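Side-chain contacts in viral structural protein 4 (Bombyx mori cytoplasmic polyhedrosis virus, PDB 6TZ0), which binds GTP and probably works as a nucleotide-binding partner of the viral RNA-dependent RNA polymerase during transcription: residues L332-E337 / T501-L506; L349-E354 / S361-Y366. All blocks are in the same frame, centred on the assembly; numbering follows the deposited sequence.

Contact 1 (L332-E337 / T501-L506); sequences LSKFLE and TDTTVL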
loop_
_atom_site.group_PDB
_atom_site.type_symbol
_atom_site.label_atom_id
_atom_site.label_comp_id
_atom_site.label_asym_id
_atom_site.label_seq_id
_atom_site.Cartn_x
_atom_site.Cartn_y
_atom_site.Cartn_z
ATOM N N LEU B 332 -1.974 14.354 24.074
ATOM C CA LEU B 332 -2.468 14.194 25.438
ATOM C C LEU B 332 -3.986 14.027 25.482
ATOM O O LEU B 332 -4.504 13.248 26.288
ATOM C CB LEU B 332 -2.032 15.382 26.282
ATOM C CG LEU B 332 -0.541 15.480 26.578
ATOM C CD1 LEU B 332 -0.251 16.817 27.192
ATOM C CD2 LEU B 332 -0.104 14.357 27.490
ATOM N N SER B 333 -4.719 14.719 24.610
ATOM C CA SER B 333 -6.162 14.525 24.563
ATOM C C SER B 333 -6.529 13.198 23.918
ATOM O O SER B 333 -7.595 12.650 24.207
ATOM C CB SER B 333 -6.824 15.674 23.814
ATOM O OG SER B 333 -6.499 15.621 22.444
ATOM N N LYS B 334 -5.670 12.673 23.043
ATOM C CA LYS B 334 -5.838 11.310 22.550
ATOM C C LYS B 334 -5.735 10.307 23.694
ATOM O O LYS B 334 -6.545 9.370 23.797
ATOM C CB LYS B 334 -4.785 11.037 21.478
ATOM C CG LYS B 334 -4.948 9.767 20.690
ATOM C CD LYS B 334 -3.879 9.693 19.623
ATOM C CE LYS B 334 -4.030 8.455 18.777
ATOM N NZ LYS B 334 -2.939 8.359 17.772
ATOM N N PHE B 335 -4.777 10.526 24.598
ATOM C CA PHE B 335 -4.688 9.691 25.794
ATOM C C PHE B 335 -5.898 9.857 26.708
ATOM O O PHE B 335 -6.375 8.878 27.285
ATOM C CB PHE B 335 -3.411 9.992 26.569
ATOM C CG PHE B 335 -3.343 9.305 27.902
ATOM C CD1 PHE B 335 -3.270 7.929 27.981
ATOM C CD2 PHE B 335 -3.326 10.039 29.075
ATOM C CE1 PHE B 335 -3.206 7.300 29.203
ATOM C CE2 PHE B 335 -3.254 9.413 30.296
ATOM C CZ PHE B 335 -3.187 8.045 30.356
ATOM N N LEU B 336 -6.411 11.079 26.852
ATOM C CA LEU B 336 -7.564 11.272 27.732
ATOM C C LEU B 336 -8.834 10.668 27.150
ATOM O O LEU B 336 -9.695 10.191 27.902
ATOM C CB LEU B 336 -7.770 12.750 28.027
ATOM C CG LEU B 336 -6.659 13.389 28.850
ATOM C CD1 LEU B 336 -6.974 14.840 29.110
ATOM C CD2 LEU B 336 -6.456 12.628 30.138
ATOM N N GLU B 337 -8.961 10.676 25.821
ATOM C CA GLU B 337 -10.039 9.951 25.159
ATOM C C GLU B 337 -9.925 8.452 25.400
ATOM O O GLU B 337 -10.938 7.767 25.576
ATOM C CB GLU B 337 -10.026 10.265 23.662
ATOM C CG GLU B 337 -11.036 9.495 22.828
ATOM C CD GLU B 337 -12.475 9.812 23.180
ATOM O OE1 GLU B 337 -12.760 10.958 23.584
ATOM O OE2 GLU B 337 -13.323 8.900 23.079
ATOM N N THR B 501 0.428 0.875 23.263
ATOM C CA THR B 501 -0.151 2.198 23.424
ATOM C C THR B 501 -0.412 2.804 22.059
ATOM O O THR B 501 -0.065 2.245 21.021
ATOM C CB THR B 501 0.772 3.148 24.192
ATOM O OG1 THR B 501 1.969 3.355 23.433
ATOM C CG2 THR B 501 1.149 2.574 25.502
ATOM N N ASP B 502 -0.996 3.990 22.076
ATOM C CA ASP B 502 -1.096 4.809 20.888
ATOM C C ASP B 502 -0.584 6.209 21.162
ATOM O O ASP B 502 -0.563 7.037 20.250
ATOM C CB ASP B 502 -2.550 4.873 20.411
ATOM C CG ASP B 502 -2.673 5.125 18.937
ATOM O OD1 ASP B 502 -1.634 5.270 18.268
ATOM O OD2 ASP B 502 -3.819 5.142 18.446
ATOM N N THR B 503 -0.196 6.501 22.398
ATOM C CA THR B 503 0.224 7.830 22.818
ATOM C C THR B 503 1.532 7.712 23.584
ATOM O O THR B 503 1.538 7.281 24.740
ATOM C CB THR B 503 -0.839 8.493 23.690
ATOM O OG1 THR B 503 -1.172 7.617 24.769
ATOM C CG2 THR B 503 -2.087 8.818 22.900
ATOM N N THR B 504 2.630 8.097 22.949
ATOM C CA THR B 504 3.912 8.221 23.623
ATOM C C THR B 504 4.482 9.609 23.380
ATOM O O THR B 504 4.539 10.079 22.240
ATOM C CB THR B 504 4.887 7.110 23.190
ATOM O OG1 THR B 504 6.212 7.408 23.645
ATOM C CG2 THR B 504 4.873 6.873 21.714
ATOM N N VAL B 505 4.853 10.277 24.468
ATOM C CA VAL B 505 5.355 11.639 24.436
ATOM C C VAL B 505 6.767 11.643 24.993
ATOM O O VAL B 505 7.234 10.668 25.575
ATOM C CB VAL B 505 4.464 12.612 25.228
ATOM C CG1 VAL B 505 3.087 12.661 24.633
ATOM C CG2 VAL B 505 4.400 12.203 26.681
ATOM N N LEU B 506 7.442 12.772 24.820
ATOM C CA LEU B 506 8.749 12.995 25.411
ATOM C C LEU B 506 8.667 14.222 26.303
ATOM O O LEU B 506 8.136 15.256 25.892
ATOM C CB LEU B 506 9.821 13.158 24.332
ATOM C CG LEU B 506 11.292 13.011 24.725
ATOM C CD1 LEU B 506 12.036 12.390 23.576
ATOM C CD2 LEU B 506 11.927 14.330 25.058
#
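K334 and T503 meet side chain to side chain, with D502 taking the end of the lysine. The K334 chain is fully extended, and its CG is anti to the backbone N (chi1 -170°). This carries it past the T503 methyl: K334 CG lies 3.7 Å from T503 CG2, with K334 CB and K334 CD at similar range. The K334 and D502 side chains cross at about a right angle, which brings the ammonium beside the carboxylate. K334 NZ and D502 OD1 form a salt bridge at 3.4 Å; D502 OD2 lies equally near. T503 also touches the next residue of the helix. Its CG2 is 3.6 Å from F335 N. Its hydroxyl OG1 is 3.7 Å from F335 CB and approaches the ring obliquely, 3.8 Å from F335 CD1. Helix 326-340 thus packs on residues 502-503, in the segment that carries strand 504-507. That strand lies beside strand 347-353 in the five-stranded parallel sheet of a probable P-loop NTPase domain. L349 of strand 347-353 touches both F335 and T503. Further out, L332 packs on V545 of strand 543-545 and on M550 and S553 of helix 547-556. The polar end faces the RNA-dependent RNA polymerase: K334 NZ makes a weak hydrogen bond to A472 O of that chain, and D502 packs on K631 of the same chain.

Contact 2 (L349-E354 / S361-Y366); sequences LVVYAE and SFLSTY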
loop_
_atom_site.group_PDB
_atom_site.type_symbol
_atom_site.label_atom_id
_atom_site.label_comp_id
_atom_site.label_asym_id
_atom_site.label_seq_id
_atom_site.Cartn_x
_atom_site.Cartn_y
_atom_site.Cartn_z
ATOM N N LEU B 349 -0.070 5.525 29.016
ATOM C CA LEU B 349 0.725 6.631 28.498
ATOM C C LEU B 349 2.192 6.343 28.765
ATOM O O LEU B 349 2.591 6.182 29.919
ATOM C CB LEU B 349 0.331 7.956 29.146
ATOM C CG LEU B 349 1.048 9.191 28.606
ATOM C CD1 LEU B 349 0.622 9.443 27.182
ATOM C CD2 LEU B 349 0.801 10.402 29.472
ATOM N N VAL B 350 2.991 6.288 27.706
ATOM C CA VAL B 350 4.433 6.119 27.831
ATOM C C VAL B 350 5.080 7.493 27.770
ATOM O O VAL B 350 4.865 8.247 26.815
ATOM C CB VAL B 350 4.992 5.195 26.741
ATOM C CG1 VAL B 350 6.498 5.087 26.871
ATOM C CG2 VAL B 350 4.367 3.836 26.853
ATOM N N VAL B 351 5.868 7.823 28.789
ATOM C CA VAL B 351 6.521 9.121 28.904
ATOM C C VAL B 351 8.024 8.893 28.931
ATOM O O VAL B 351 8.548 8.296 29.876
ATOM C CB VAL B 351 6.068 9.879 30.155
ATOM C CG1 VAL B 351 6.820 11.183 30.272
ATOM C CG2 VAL B 351 4.585 10.127 30.109
ATOM N N TYR B 352 8.718 9.371 27.904
ATOM C CA TYR B 352 10.171 9.321 27.867
ATOM C C TYR B 352 10.759 10.632 28.362
ATOM O O TYR B 352 10.206 11.708 28.132
ATOM C CB TYR B 352 10.692 9.051 26.462
ATOM C CG TYR B 352 10.356 7.691 25.933
ATOM C CD1 TYR B 352 10.988 6.571 26.426
ATOM C CD2 TYR B 352 9.446 7.534 24.901
ATOM C CE1 TYR B 352 10.695 5.328 25.947
ATOM C CE2 TYR B 352 9.158 6.293 24.403
ATOM C CZ TYR B 352 9.787 5.192 24.934
ATOM O OH TYR B 352 9.512 3.943 24.450
ATOM N N ALA B 353 11.900 10.529 29.031
ATOM C CA ALA B 353 12.590 11.699 29.547
ATOM C C ALA B 353 14.058 11.358 29.719
ATOM O O ALA B 353 14.432 10.188 29.824
ATOM C CB ALA B 353 11.995 12.165 30.874
ATOM N N GLU B 354 14.886 12.396 29.746
ATOM C CA GLU B 354 16.290 12.191 30.051
ATOM C C GLU B 354 16.469 11.873 31.527
ATOM O O GLU B 354 15.715 12.329 32.387
ATOM C CB GLU B 354 17.128 13.412 29.677
ATOM C CG GLU B 354 17.326 13.614 28.187
ATOM C CD GLU B 354 18.236 14.784 27.877
ATOM O OE1 GLU B 354 18.625 15.502 28.818
ATOM O OE2 GLU B 354 18.569 14.989 26.694
ATOM N N SER B 361 8.748 12.955 40.061
ATOM C CA SER B 361 8.116 13.928 40.943
ATOM C C SER B 361 6.963 14.649 40.255
ATOM O O SER B 361 5.958 14.975 40.895
ATOM C CB SER B 361 9.157 14.931 41.432
ATOM O OG SER B 361 8.562 15.918 42.250
ATOM N N PHE B 362 7.081 14.903 38.954
ATOM C CA PHE B 362 5.942 15.476 38.250
ATOM C C PHE B 362 4.872 14.437 37.961
ATOM O O PHE B 362 3.682 14.715 38.139
ATOM C CB PHE B 362 6.369 16.146 36.946
ATOM C CG PHE B 362 5.206 16.594 36.110
ATOM C CD1 PHE B 362 4.422 17.655 36.506
ATOM C CD2 PHE B 362 4.887 15.937 34.935
ATOM C CE1 PHE B 362 3.344 18.049 35.753
ATOM C CE2 PHE B 362 3.810 16.331 34.179
ATOM C CZ PHE B 362 3.041 17.387 34.589
ATOM N N LEU B 363 5.265 13.251 37.493
ATOM C CA LEU B 363 4.265 12.291 37.045
ATOM C C LEU B 363 3.487 11.660 38.194
ATOM O O LEU B 363 2.368 11.189 37.966
ATOM C CB LEU B 363 4.920 11.227 36.173
ATOM C CG LEU B 363 5.300 11.726 34.781
ATOM C CD1 LEU B 363 6.141 10.721 34.041
ATOM C CD2 LEU B 363 4.044 12.020 33.999
ATOM N N SER B 364 4.005 11.708 39.424
ATOM C CA SER B 364 3.201 11.314 40.577
ATOM C C SER B 364 2.035 12.276 40.795
ATOM O O SER B 364 0.888 11.851 40.988
ATOM C CB SER B 364 4.081 11.245 41.819
ATOM O OG SER B 364 4.553 12.530 42.167
ATOM N N THR B 365 2.309 13.580 40.746
ATOM C CA THR B 365 1.256 14.583 40.880
ATOM C C THR B 365 0.303 14.542 39.692
ATOM O O THR B 365 -0.907 14.745 39.851
ATOM C CB THR B 365 1.896 15.964 41.026
ATOM O OG1 THR B 365 2.800 15.948 42.134
ATOM C CG2 THR B 365 0.856 17.042 41.273
ATOM N N TYR B 366 0.832 14.257 38.501
ATOM C CA TYR B 366 -0.006 14.097 37.318
ATOM C C TYR B 366 -0.967 12.924 37.473
ATOM O O TYR B 366 -2.148 13.029 37.120
ATOM C CB TYR B 366 0.873 13.906 36.081
ATOM C CG TYR B 366 0.114 13.738 34.785
ATOM C CD1 TYR B 366 -0.403 14.832 34.110
ATOM C CD2 TYR B 366 -0.080 12.482 34.232
ATOM C CE1 TYR B 366 -1.090 14.674 32.927
ATOM C CE2 TYR B 366 -0.776 12.318 33.059
ATOM C CZ TYR B 366 -1.283 13.413 32.413
ATOM O OH TYR B 366 -1.970 13.246 31.236
#
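L363 reaches from its helix toward V351 on the strand, and the two side chains meet tip to tip. L363 CB stands well back from the strand. CG is anti to the carbonyl carbon (chi1 -74°) and carries the branch forward. L363 CD1 makes the contact, 3.9 Å from V351 CG1 and 4.0 Å from V351 CB. The other methyl, L363 CD2, lies 4.2 Å from Y366 CD2 on its own helix. One turn further along that helix, Y366 extends the apolar patch. L349 CD2 comes to its ring obliquely, 4.4 Å from Y366 CE2 and 4.3 Å from Y366 OH. No hydrogen bond crosses between 349-354 and 361-366. Within the helix, S364 OG donates to S361 O at 3.1 Å, from 53° out of the carbonyl plane. The strand, loop and helix are consistent with a P-loop (Walker A) motif. K355, G356 and G358 lie in the loop between strand and helix, and K359, T360 and S361 at the start of helix 359-374. All are GTP-binding positions of this protein; no GTP is bound to this chain in the model. Strand 347-353 runs between strands 484-489 and 504-507 of the parallel sheet. On the helix, F362 packs on P547 and M550 and its ring meets that of F295 in helix 290-296, while Y366 rests on M550 and I554 of helix 547-556.

Both contacts are buried and reach the same parallel sheet, whose strands 504-507 and 347-353 are neighbours. Contact 2 packs straight on a strand, while contact 1 closes on D502 and T503. Probable backbone hydrogen bonds of V505 with V350 and Y352 join them directly, and their centres are 12 Å apart. Helix 326-340 of contact 1 is followed in the chain by the strand of contact 2. Their chemistry differs with place. Contact 1 is mixed, with an ion pair where the polymerase chain covers the domain. Contact 2 is packing of mainly apolar side chains, with no hydrogen bond or charge between its segments, and no other chain touches it. It sits by the GTP-binding loop, whereas contact 1 lies away from the GTP-binding residues.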